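Xylose isomerase-like TIM barrel domain-containing protein (Parabacteroides distasonis, PDB 4KW2) is of unknown function but has the fold of the xylose isomerase-like TIM barrels, so it may act on a sugar or a related small molecule. Local coordinates at residues A[26-37]-A[51-62]; A[199-207]-A[235-244]. One frame throughout, in Å; residues are numbered along the deposited sequence. Where two conformers were deposited one is given.

Interaction 1: A[26-37]-A[51-62]; sequences IQTWTFHNLTLM and AEAFFFQELGAP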
loop_
_atom_site.group_PDB
_atom_site.type_symbol
_atom_site.label_atom_id
_atom_site.label_comp_id
_atom_site.label_asym_id
_atom_site.label_seq_id
_atom_site.Cartn_x
_atom_site.Cartn_y
_atom_site.Cartn_z
ATOM N N ILE A 26 -10.698 -7.404 17.095
ATOM C CA ILE A 26 -9.576 -6.675 16.527
ATOM C C ILE A 26 -8.469 -7.616 16.059
ATOM O O ILE A 26 -8.216 -8.645 16.683
ATOM C CB ILE A 26 -9.006 -5.665 17.541
ATOM C CG1 ILE A 26 -8.087 -4.672 16.832
ATOM C CG2 ILE A 26 -8.269 -6.365 18.681
ATOM C CD1 ILE A 26 -7.621 -3.551 17.725
ATOM N N GLN A 27 -7.823 -7.260 14.952
ATOM C CA GLN A 27 -6.543 -7.867 14.585
ATOM C C GLN A 27 -5.461 -7.150 15.368
ATOM O O GLN A 27 -5.288 -5.936 15.226
ATOM C CB GLN A 27 -6.269 -7.726 13.095
ATOM C CG GLN A 27 -7.288 -8.423 12.213
ATOM C CD GLN A 27 -6.959 -8.291 10.741
ATOM O OE1 GLN A 27 -5.794 -8.398 10.345
ATOM N NE2 GLN A 27 -7.984 -8.038 9.921
ATOM N N THR A 28 -4.728 -7.888 16.196
ATOM C CA THR A 28 -3.699 -7.270 17.036
ATOM C C THR A 28 -2.578 -6.650 16.187
ATOM O O THR A 28 -1.861 -5.772 16.657
ATOM C CB THR A 28 -3.120 -8.262 18.064
ATOM O OG1 THR A 28 -2.580 -9.405 17.395
ATOM C CG2 THR A 28 -4.207 -8.726 19.033
ATOM N N TRP A 29 -2.441 -7.087 14.936
ATOM C CA TRP A 29 -1.504 -6.456 13.994
ATOM C C TRP A 29 -1.668 -4.929 13.939
ATOM O O TRP A 29 -0.704 -4.200 13.715
ATOM C CB TRP A 29 -1.653 -7.053 12.587
ATOM C CG TRP A 29 -0.674 -6.477 11.644
ATOM C CD1 TRP A 29 -0.935 -5.614 10.628
ATOM C CD2 TRP A 29 0.747 -6.676 11.652
ATOM N NE1 TRP A 29 0.229 -5.266 9.992
ATOM C CE2 TRP A 29 1.280 -5.903 10.601
ATOM C CE3 TRP A 29 1.616 -7.433 12.443
ATOM C CZ2 TRP A 29 2.650 -5.869 10.313
ATOM C CZ3 TRP A 29 2.969 -7.402 12.165
ATOM C CH2 TRP A 29 3.478 -6.619 11.107
ATOM N N THR A 30 -2.894 -4.464 14.141
ATOM C CA THR A 30 -3.199 -3.039 14.252
ATOM C C THR A 30 -2.200 -2.297 15.132
ATOM O O THR A 30 -1.790 -1.178 14.816
ATOM C CB THR A 30 -4.614 -2.859 14.834
ATOM O OG1 THR A 30 -5.563 -3.453 13.941
ATOM C CG2 THR A 30 -4.962 -1.388 15.035
ATOM N N PHE A 31 -1.811 -2.929 16.235
ATOM C CA PHE A 31 -0.919 -2.314 17.218
ATOM C C PHE A 31 0.375 -3.111 17.372
ATOM O O PHE A 31 0.867 -3.289 18.489
ATOM C CB PHE A 31 -1.635 -2.224 18.570
ATOM C CG PHE A 31 -2.867 -1.361 18.553
ATOM C CD1 PHE A 31 -2.755 0.022 18.498
ATOM C CD2 PHE A 31 -4.127 -1.923 18.610
ATOM C CE1 PHE A 31 -3.881 0.825 18.487
ATOM C CE2 PHE A 31 -5.256 -1.125 18.604
ATOM C CZ PHE A 31 -5.132 0.250 18.541
ATOM N N HIS A 32 0.933 -3.579 16.256
ATOM C CA HIS A 32 2.098 -4.469 16.304
ATOM C C HIS A 32 3.352 -3.782 16.837
ATOM O O HIS A 32 4.295 -4.463 17.249
ATOM C CB HIS A 32 2.375 -5.117 14.946
ATOM C CG HIS A 32 2.815 -4.159 13.885
ATOM N ND1 HIS A 32 1.934 -3.569 13.006
ATOM C CD2 HIS A 32 4.044 -3.704 13.550
ATOM C CE1 HIS A 32 2.600 -2.783 12.180
ATOM N NE2 HIS A 32 3.882 -2.848 12.488
ATOM N N ASN A 33 3.354 -2.446 16.832
ATOM C CA ASN A 33 4.395 -1.595 17.419
ATOM C C ASN A 33 4.321 -1.514 18.942
ATOM O O ASN A 33 5.186 -0.922 19.587
ATOM C CB ASN A 33 4.303 -0.168 16.839
ATOM C CG ASN A 33 2.951 0.500 17.085
ATOM O OD1 ASN A 33 1.898 -0.061 16.782
ATOM N ND2 ASN A 33 2.982 1.716 17.616
ATOM N N LEU A 34 3.249 -2.057 19.508
ATOM C CA LEU A 34 3.081 -2.136 20.953
ATOM C C LEU A 34 3.261 -3.588 21.411
ATOM O O LEU A 34 3.373 -4.505 20.592
ATOM C CB LEU A 34 1.686 -1.648 21.339
ATOM C CG LEU A 34 1.282 -0.244 20.884
ATOM C CD1 LEU A 34 -0.112 0.076 21.400
ATOM C CD2 LEU A 34 2.276 0.792 21.375
ATOM N N THR A 35 3.284 -3.795 22.721
ATOM C CA THR A 35 3.219 -5.140 23.275
ATOM C C THR A 35 1.784 -5.656 23.142
ATOM O O THR A 35 0.862 -4.875 22.907
ATOM C CB THR A 35 3.615 -5.170 24.760
ATOM O OG1 THR A 35 2.639 -4.454 25.534
ATOM C CG2 THR A 35 5.014 -4.570 24.979
ATOM N N LEU A 36 1.589 -6.963 23.302
ATOM C CA LEU A 36 0.244 -7.533 23.264
ATOM C C LEU A 36 -0.624 -7.020 24.415
ATOM O O LEU A 36 -1.805 -6.742 24.215
ATOM C CB LEU A 36 0.284 -9.060 23.265
ATOM C CG LEU A 36 -1.080 -9.767 23.247
ATOM C CD1 LEU A 36 -1.880 -9.405 22.011
ATOM C CD2 LEU A 36 -0.912 -11.272 23.345
HETATM N N MSE A 37 -0.049 -6.878 25.609
HETATM C CA MSE A 37 -0.810 -6.354 26.760
HETATM C C MSE A 37 -1.282 -4.939 26.486
HETATM O O MSE A 37 -2.436 -4.607 26.760
HETATM C CB MSE A 37 -0.020 -6.380 28.072
HETATM C CG MSE A 37 0.418 -7.784 28.488
HETATM SE SE MSE A 37 -1.100 -9.000 28.792
HETATM C CE MSE A 37 -1.008 -9.994 27.098
ATOM N N ALA A 51 -10.291 -10.916 19.976
ATOM C CA ALA A 51 -9.024 -10.604 19.326
ATOM C C ALA A 51 -8.549 -11.732 18.410
ATOM O O ALA A 51 -8.746 -12.906 18.704
ATOM C CB ALA A 51 -7.969 -10.291 20.369
ATOM N N GLU A 52 -7.963 -11.350 17.278
ATOM C CA GLU A 52 -7.236 -12.267 16.403
ATOM C C GLU A 52 -5.763 -11.887 16.501
ATOM O O GLU A 52 -5.349 -10.844 15.983
ATOM C CB GLU A 52 -7.719 -12.155 14.956
ATOM C CG GLU A 52 -6.888 -12.967 13.963
ATOM C CD GLU A 52 -7.437 -12.935 12.547
ATOM O OE1 GLU A 52 -8.556 -12.408 12.347
ATOM O OE2 GLU A 52 -6.747 -13.439 11.626
ATOM N N ALA A 53 -4.974 -12.724 17.170
ATOM C CA ALA A 53 -3.599 -12.365 17.486
ATOM C C ALA A 53 -2.577 -12.985 16.530
ATOM O O ALA A 53 -2.653 -14.169 16.192
ATOM C CB ALA A 53 -3.277 -12.726 18.923
ATOM N N PHE A 54 -1.626 -12.158 16.106
ATOM C CA PHE A 54 -0.505 -12.588 15.290
ATOM C C PHE A 54 0.680 -12.912 16.200
ATOM O O PHE A 54 0.879 -12.268 17.243
ATOM C CB PHE A 54 -0.118 -11.499 14.278
ATOM C CG PHE A 54 0.654 -10.356 14.884
ATOM C CD1 PHE A 54 -0.007 -9.306 15.515
ATOM C CD2 PHE A 54 2.034 -10.345 14.851
ATOM C CE1 PHE A 54 0.704 -8.270 16.098
ATOM C CE2 PHE A 54 2.750 -9.308 15.430
ATOM C CZ PHE A 54 2.083 -8.269 16.052
ATOM N N PHE A 55 1.481 -13.887 15.783
ATOM C CA PHE A 55 2.619 -14.362 16.562
ATOM C C PHE A 55 3.833 -13.440 16.455
ATOM O O PHE A 55 3.975 -12.662 15.502
ATOM C CB PHE A 55 3.026 -15.762 16.094
ATOM C CG PHE A 55 2.195 -16.884 16.664
ATOM C CD1 PHE A 55 0.971 -16.656 17.279
ATOM C CD2 PHE A 55 2.640 -18.194 16.545
ATOM C CE1 PHE A 55 0.227 -17.706 17.790
ATOM C CE2 PHE A 55 1.902 -19.244 17.052
ATOM C CZ PHE A 55 0.688 -19.000 17.668
ATOM N N PHE A 56 4.697 -13.573 17.460
ATOM C CA PHE A 56 5.978 -12.866 17.601
ATOM C C PHE A 56 5.863 -11.434 18.109
ATOM O O PHE A 56 6.858 -10.715 18.161
ATOM C CB PHE A 56 6.833 -12.978 16.332
ATOM C CG PHE A 56 7.087 -14.403 15.915
ATOM C CD1 PHE A 56 7.898 -15.223 16.686
ATOM C CD2 PHE A 56 6.489 -14.937 14.776
ATOM C CE1 PHE A 56 8.122 -16.544 16.324
ATOM C CE2 PHE A 56 6.716 -16.254 14.407
ATOM C CZ PHE A 56 7.530 -17.059 15.183
ATOM N N GLN A 57 4.667 -11.038 18.536
ATOM C CA GLN A 57 4.510 -9.790 19.273
ATOM C C GLN A 57 5.027 -9.979 20.696
ATOM O O GLN A 57 4.691 -10.968 21.358
ATOM C CB GLN A 57 3.043 -9.359 19.323
ATOM C CG GLN A 57 2.859 -7.922 19.795
ATOM C CD GLN A 57 1.416 -7.457 19.748
ATOM O OE1 GLN A 57 0.489 -8.250 19.890
ATOM N NE2 GLN A 57 1.220 -6.164 19.546
ATOM N N GLU A 58 5.829 -9.026 21.163
ATOM C CA GLU A 58 6.242 -8.982 22.558
ATOM C C GLU A 58 4.992 -8.979 23.438
ATOM O O GLU A 58 4.040 -8.242 23.183
ATOM C CB GLU A 58 7.084 -7.729 22.815
ATOM C CG GLU A 58 7.451 -7.460 24.275
ATOM C CD GLU A 58 8.682 -8.220 24.743
ATOM O OE1 GLU A 58 9.131 -9.153 24.034
ATOM O OE2 GLU A 58 9.196 -7.880 25.835
ATOM N N LEU A 59 4.988 -9.814 24.468
ATOM C CA LEU A 59 3.813 -9.933 25.328
ATOM C C LEU A 59 3.680 -8.708 26.226
ATOM O O LEU A 59 2.631 -8.079 26.251
ATOM C CB LEU A 59 3.869 -11.214 26.166
ATOM C CG LEU A 59 3.778 -12.560 25.433
ATOM C CD1 LEU A 59 3.755 -13.699 26.445
ATOM C CD2 LEU A 59 2.543 -12.638 24.547
ATOM N N GLY A 60 4.753 -8.359 26.937
ATOM C CA GLY A 60 4.739 -7.229 27.865
ATOM C C GLY A 60 4.357 -7.658 29.274
ATOM O O GLY A 60 3.884 -8.774 29.480
ATOM N N ALA A 61 4.570 -6.774 30.245
ATOM C CA ALA A 61 4.265 -7.082 31.646
ATOM C C ALA A 61 2.784 -7.448 31.777
ATOM O O ALA A 61 1.937 -6.793 31.174
ATOM C CB ALA A 61 4.598 -5.897 32.536
ATOM N N PRO A 62 2.457 -8.471 32.587
ATOM C CA PRO A 62 3.262 -9.171 33.591
ATOM C C PRO A 62 4.272 -10.191 33.078
ATOM O O PRO A 62 5.027 -10.743 33.877
ATOM C CB PRO A 62 2.200 -9.894 34.424
ATOM C CG PRO A 62 1.150 -10.230 33.423
ATOM C CD PRO A 62 1.109 -9.062 32.475
HETATM O O HOH W 1 -0.575 -10.494 18.801
HETATM O O HOH W 2 -3.405 -9.806 14.056
HETATM O O HOH W 3 5.803 -6.257 19.821
#
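Trp-29 presents the edge of its six-membered ring to the face of Phe-54, a T-shaped pair with planes at 81° and CE3 of Trp-29 3.7 Å from CE2 of Phe-54. His-32 comes to the same ring through its CB, 3.4 Å from CZ of Phe-54, while its imidazole turns back over the indole and bonds through ND1 to the carbonyl of Trp-29. Beside the rings, Thr-28 shares one water with Phe-54 O and Gln-57 OE1: OG1 of Thr-28 donates to it over 2.7 Å, and the water donates to the other two. Gln-57 reaches this water on a stretched chain, its CG anti to the backbone N (chi1 -167°), and its NE2 gives a bent bond of 2.9 Å to Leu-34 O from well above the carbonyl plane. The same NE2 also bonds to Thr-39, so both ends of the buried amide are engaged and its rotation is fixed. Farther out the backbones join again: Leu-36 N bonds to Glu-58 O over 2.8 Å and Met-37 N to Leu-59 O over 3.0 Å, so carbonyls of 51-62 take up amides in the first turn of helix 36-46. At the other end the strands pair in parallel just before the rings: Glu-52 N donates to Ile-26 O (2.8 Å) and Thr-28 N to Glu-52 O (3.0 Å). Outside both segments, Trp-216 of the second subunit stacks on Phe-55 and packs on Phe-54. Strand 23-27, helix 36-46 and strand 50-53 form the first beta-alpha-beta unit of a TIM barrel, here joined through the loops that follow its two strands.

Interaction 2: A[199-207]-A[235-244]; sequences IKVAHLKDL and FNGLISIEYD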
loop_
_atom_site.group_PDB
_atom_site.type_symbol
_atom_site.label_atom_id
_atom_site.label_comp_id
_atom_site.label_asym_id
_atom_site.label_seq_id
_atom_site.Cartn_x
_atom_site.Cartn_y
_atom_site.Cartn_z
ATOM N N ILE A 199 -18.314 -19.196 5.511
ATOM C CA ILE A 199 -17.572 -17.962 5.784
ATOM C C ILE A 199 -17.518 -17.751 7.292
ATOM O O ILE A 199 -18.523 -17.390 7.902
ATOM C CB ILE A 199 -18.220 -16.711 5.149
ATOM C CG1 ILE A 199 -18.471 -16.905 3.647
ATOM C CG2 ILE A 199 -17.340 -15.490 5.386
ATOM C CD1 ILE A 199 -17.217 -17.130 2.829
ATOM N N LYS A 200 -16.348 -17.969 7.886
ATOM C CA LYS A 200 -16.207 -17.905 9.341
ATOM C C LYS A 200 -15.610 -16.590 9.840
ATOM O O LYS A 200 -15.912 -16.167 10.951
ATOM C CB LYS A 200 -15.371 -19.085 9.839
ATOM C CG LYS A 200 -16.051 -20.423 9.617
ATOM C CD LYS A 200 -15.315 -21.552 10.310
ATOM C CE LYS A 200 -15.892 -22.906 9.920
ATOM N NZ LYS A 200 -17.330 -23.047 10.277
ATOM N N VAL A 201 -14.762 -15.959 9.031
ATOM C CA VAL A 201 -14.092 -14.725 9.419
ATOM C C VAL A 201 -14.087 -13.737 8.254
ATOM O O VAL A 201 -13.843 -14.114 7.114
ATOM C CB VAL A 201 -12.634 -14.995 9.877
ATOM C CG1 VAL A 201 -11.915 -13.698 10.235
ATOM C CG2 VAL A 201 -12.618 -15.953 11.059
ATOM N N ALA A 202 -14.359 -12.470 8.552
ATOM C CA ALA A 202 -14.219 -11.401 7.577
ATOM C C ALA A 202 -13.138 -10.437 8.049
ATOM O O ALA A 202 -13.259 -9.841 9.111
ATOM C CB ALA A 202 -15.538 -10.672 7.401
ATOM N N HIS A 203 -12.081 -10.295 7.255
ATOM C CA HIS A 203 -11.017 -9.331 7.527
ATOM C C HIS A 203 -11.351 -7.971 6.943
ATOM O O HIS A 203 -11.457 -7.824 5.732
ATOM C CB HIS A 203 -9.698 -9.805 6.919
ATOM C CG HIS A 203 -8.952 -10.775 7.770
ATOM N ND1 HIS A 203 -7.669 -11.184 7.476
ATOM C CD2 HIS A 203 -9.295 -11.405 8.917
ATOM C CE1 HIS A 203 -7.259 -12.033 8.400
ATOM N NE2 HIS A 203 -8.226 -12.185 9.285
ATOM N N LEU A 204 -11.525 -6.984 7.812
ATOM C CA LEU A 204 -11.593 -5.585 7.406
ATOM C C LEU A 204 -10.221 -4.977 7.581
ATOM O O LEU A 204 -9.743 -4.835 8.708
ATOM C CB LEU A 204 -12.583 -4.809 8.268
ATOM C CG LEU A 204 -13.994 -4.641 7.729
ATOM C CD1 LEU A 204 -14.579 -5.993 7.354
ATOM C CD2 LEU A 204 -14.838 -3.939 8.780
ATOM N N LYS A 205 -9.589 -4.625 6.467
ATOM C CA LYS A 205 -8.285 -3.979 6.474
ATOM C C LYS A 205 -8.473 -2.472 6.325
ATOM O O LYS A 205 -9.389 -2.028 5.639
ATOM C CB LYS A 205 -7.437 -4.521 5.324
ATOM C CG LYS A 205 -5.980 -4.095 5.348
ATOM C CD LYS A 205 -5.181 -4.857 4.296
ATOM C CE LYS A 205 -3.854 -4.178 3.978
ATOM N NZ LYS A 205 -2.973 -4.071 5.174
ATOM N N ASP A 206 -7.603 -1.699 6.968
ATOM C CA ASP A 206 -7.611 -0.239 6.866
ATOM C C ASP A 206 -9.003 0.345 7.073
ATOM O O ASP A 206 -9.505 1.104 6.246
ATOM C CB ASP A 206 -7.018 0.207 5.525
ATOM C CG ASP A 206 -5.528 -0.073 5.434
ATOM O OD1 ASP A 206 -4.797 0.252 6.399
ATOM O OD2 ASP A 206 -5.087 -0.625 4.404
ATOM N N LEU A 207 -9.614 -0.023 8.192
ATOM C CA LEU A 207 -10.931 0.463 8.538
ATOM C C LEU A 207 -10.864 1.968 8.683
ATOM O O LEU A 207 -9.944 2.483 9.304
ATOM C CB LEU A 207 -11.424 -0.166 9.845
ATOM C CG LEU A 207 -12.819 0.271 10.297
ATOM C CD1 LEU A 207 -13.840 -0.037 9.222
ATOM C CD2 LEU A 207 -13.192 -0.397 11.606
ATOM N N PHE A 235 -24.659 -13.417 8.172
ATOM C CA PHE A 235 -23.302 -13.666 8.608
ATOM C C PHE A 235 -23.317 -13.747 10.121
ATOM O O PHE A 235 -23.852 -12.864 10.781
ATOM C CB PHE A 235 -22.374 -12.548 8.139
ATOM C CG PHE A 235 -20.962 -12.694 8.620
ATOM C CD1 PHE A 235 -20.120 -13.643 8.061
ATOM C CD2 PHE A 235 -20.474 -11.886 9.637
ATOM C CE1 PHE A 235 -18.815 -13.779 8.502
ATOM C CE2 PHE A 235 -19.168 -12.020 10.081
ATOM C CZ PHE A 235 -18.340 -12.967 9.510
ATOM N N ASN A 236 -22.763 -14.822 10.665
ATOM C CA ASN A 236 -22.666 -14.978 12.113
ATOM C C ASN A 236 -21.268 -15.396 12.573
ATOM O O ASN A 236 -21.108 -15.987 13.627
ATOM C CB ASN A 236 -23.741 -15.950 12.628
ATOM C CG ASN A 236 -23.681 -17.310 11.959
ATOM O OD1 ASN A 236 -22.709 -17.649 11.280
ATOM N ND2 ASN A 236 -24.731 -18.098 12.145
ATOM N N GLY A 237 -20.258 -15.061 11.780
ATOM C CA GLY A 237 -18.882 -15.355 12.130
ATOM C C GLY A 237 -18.230 -14.174 12.814
ATOM O O GLY A 237 -18.892 -13.387 13.484
ATOM N N LEU A 238 -16.923 -14.048 12.622
ATOM C CA LEU A 238 -16.134 -13.007 13.259
ATOM C C LEU A 238 -15.757 -11.936 12.242
ATOM O O LEU A 238 -15.170 -12.239 11.208
ATOM C CB LEU A 238 -14.877 -13.627 13.874
ATOM C CG LEU A 238 -13.805 -12.696 14.455
ATOM C CD1 LEU A 238 -14.325 -11.976 15.691
ATOM C CD2 LEU A 238 -12.539 -13.477 14.768
ATOM N N ILE A 239 -16.106 -10.686 12.539
ATOM C CA ILE A 239 -15.587 -9.541 11.799
ATOM C C ILE A 239 -14.320 -9.105 12.516
ATOM O O ILE A 239 -14.368 -8.589 13.635
ATOM C CB ILE A 239 -16.566 -8.350 11.755
ATOM C CG1 ILE A 239 -17.919 -8.779 11.194
ATOM C CG2 ILE A 239 -15.997 -7.227 10.895
ATOM C CD1 ILE A 239 -18.961 -7.681 11.248
ATOM N N SER A 240 -13.189 -9.318 11.861
ATOM C CA SER A 240 -11.898 -9.046 12.450
ATOM C C SER A 240 -11.312 -7.796 11.798
ATOM O O SER A 240 -10.919 -7.821 10.623
ATOM C CB SER A 240 -10.989 -10.254 12.248
ATOM O OG SER A 240 -9.898 -10.193 13.132
ATOM N N ILE A 241 -11.261 -6.706 12.556
ATOM C CA ILE A 241 -10.890 -5.417 11.994
ATOM C C ILE A 241 -9.417 -5.061 12.213
ATOM O O ILE A 241 -8.813 -5.376 13.243
ATOM C CB ILE A 241 -11.794 -4.271 12.511
ATOM C CG1 ILE A 241 -11.476 -3.896 13.959
ATOM C CG2 ILE A 241 -13.265 -4.651 12.384
ATOM C CD1 ILE A 241 -11.308 -2.409 14.161
ATOM N N GLU A 242 -8.851 -4.405 11.211
ATOM C CA GLU A 242 -7.517 -3.844 11.290
ATOM C C GLU A 242 -7.650 -2.394 10.852
ATOM O O GLU A 242 -8.492 -2.070 10.005
ATOM C CB GLU A 242 -6.577 -4.621 10.357
ATOM C CG GLU A 242 -5.091 -4.298 10.489
ATOM C CD GLU A 242 -4.632 -3.100 9.665
ATOM O OE1 GLU A 242 -5.350 -2.650 8.740
ATOM O OE2 GLU A 242 -3.527 -2.604 9.955
ATOM N N TYR A 243 -6.844 -1.518 11.437
ATOM C CA TYR A 243 -6.727 -0.162 10.930
ATOM C C TYR A 243 -5.322 0.377 11.116
ATOM O O TYR A 243 -4.522 -0.189 11.857
ATOM C CB TYR A 243 -7.776 0.763 11.568
ATOM C CG TYR A 243 -7.613 1.081 13.045
ATOM C CD1 TYR A 243 -8.194 0.279 14.020
ATOM C CD2 TYR A 243 -6.924 2.216 13.463
ATOM C CE1 TYR A 243 -8.080 0.584 15.367
ATOM C CE2 TYR A 243 -6.799 2.527 14.810
ATOM C CZ TYR A 243 -7.384 1.707 15.757
ATOM O OH TYR A 243 -7.280 2.018 17.090
ATOM N N ASP A 244 -5.026 1.464 10.416
ATOM C CA ASP A 244 -3.744 2.132 10.542
ATOM C C ASP A 244 -3.784 3.015 11.780
ATOM O O ASP A 244 -4.401 4.080 11.761
ATOM C CB ASP A 244 -3.466 2.972 9.293
ATOM C CG ASP A 244 -2.032 3.456 9.218
ATOM O OD1 ASP A 244 -1.387 3.612 10.281
ATOM O OD2 ASP A 244 -1.549 3.679 8.087
HETATM O O HOH W 4 -2.946 -0.406 8.343
HETATM O O HOH W 5 -7.110 2.531 8.839
#
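Phe-235 lies against the start of strand 199-204, its CE1 3.8 Å from CG2 of Ile-199 and its CZ 4.2 Å from CB of Ala-202. The ring is brought back over its own chain, with CG opposite the backbone N (chi1 177°), and Gly-237 N sits above the centre of one face. Leu-230 of helix 222-232 and, from the loop before strand 23-27, Trp-22 also pack on Phe-235; an alanine here would probably open a gap beside Ile-199 and Ala-202 and leave this end of the strand pair poorly covered. From there the backbones run tightly together, as in Ser-240 N to Ala-202 O at 2.8 Å. Leu-204 packs between two neighbours on the outer face, CD1 4.0 Å from CG2 of Ile-239 and CD2 against CG2 of Ile-241. These are the seventh and eighth strands of the TIM barrel, linked by helix 222-232 in a beta-alpha-beta crossover, and on their inner face His-203 CD2 meets Ser-240 CB at 3.9 Å. Past Leu-204 the backbone bonding continues, with Leu-207 N donating to Glu-242 O (3.0 Å), and a side-chain bond is added: Glu-242 bends at chi2 (-85°) to bring OE1 3.0 Å from Asp-206 N, nearly straight at 169°. On this solvent side a water donates to both OD1 of Asp-206 and OE2 of Glu-242, bridging two acidic groups whose mutual repulsion it probably eases, whereas Lys-205 NZ stays 4.5 Å from Glu-242 OE1, beyond salt-bridge range.

How the interactions relate
Interactions 1 and 2 meet where the barrel closes, since strand 238-241 is the neighbour of strand 23-27; their centres lie about 17 Å apart. Gln-27 N is 2.7 Å from Ile-241 O across this seam. Inside the barrel, Glu-52 of interaction 1 joins both strands of interaction 2, with OE1 2.7 Å from Ser-240 OG and OE2 hydrogen-bonded to His-203 NE2. In the loops after these strands, CZ of Phe-31 packs 3.1 Å from OH of Tyr-243. Bound sulfate, probably from the crystallisation liquor, lies about 5 Å from the side chain of Phe-31 and also about 5 Å from that of Asp-244, by the loops after the strands, where TIM barrels carry their active sites.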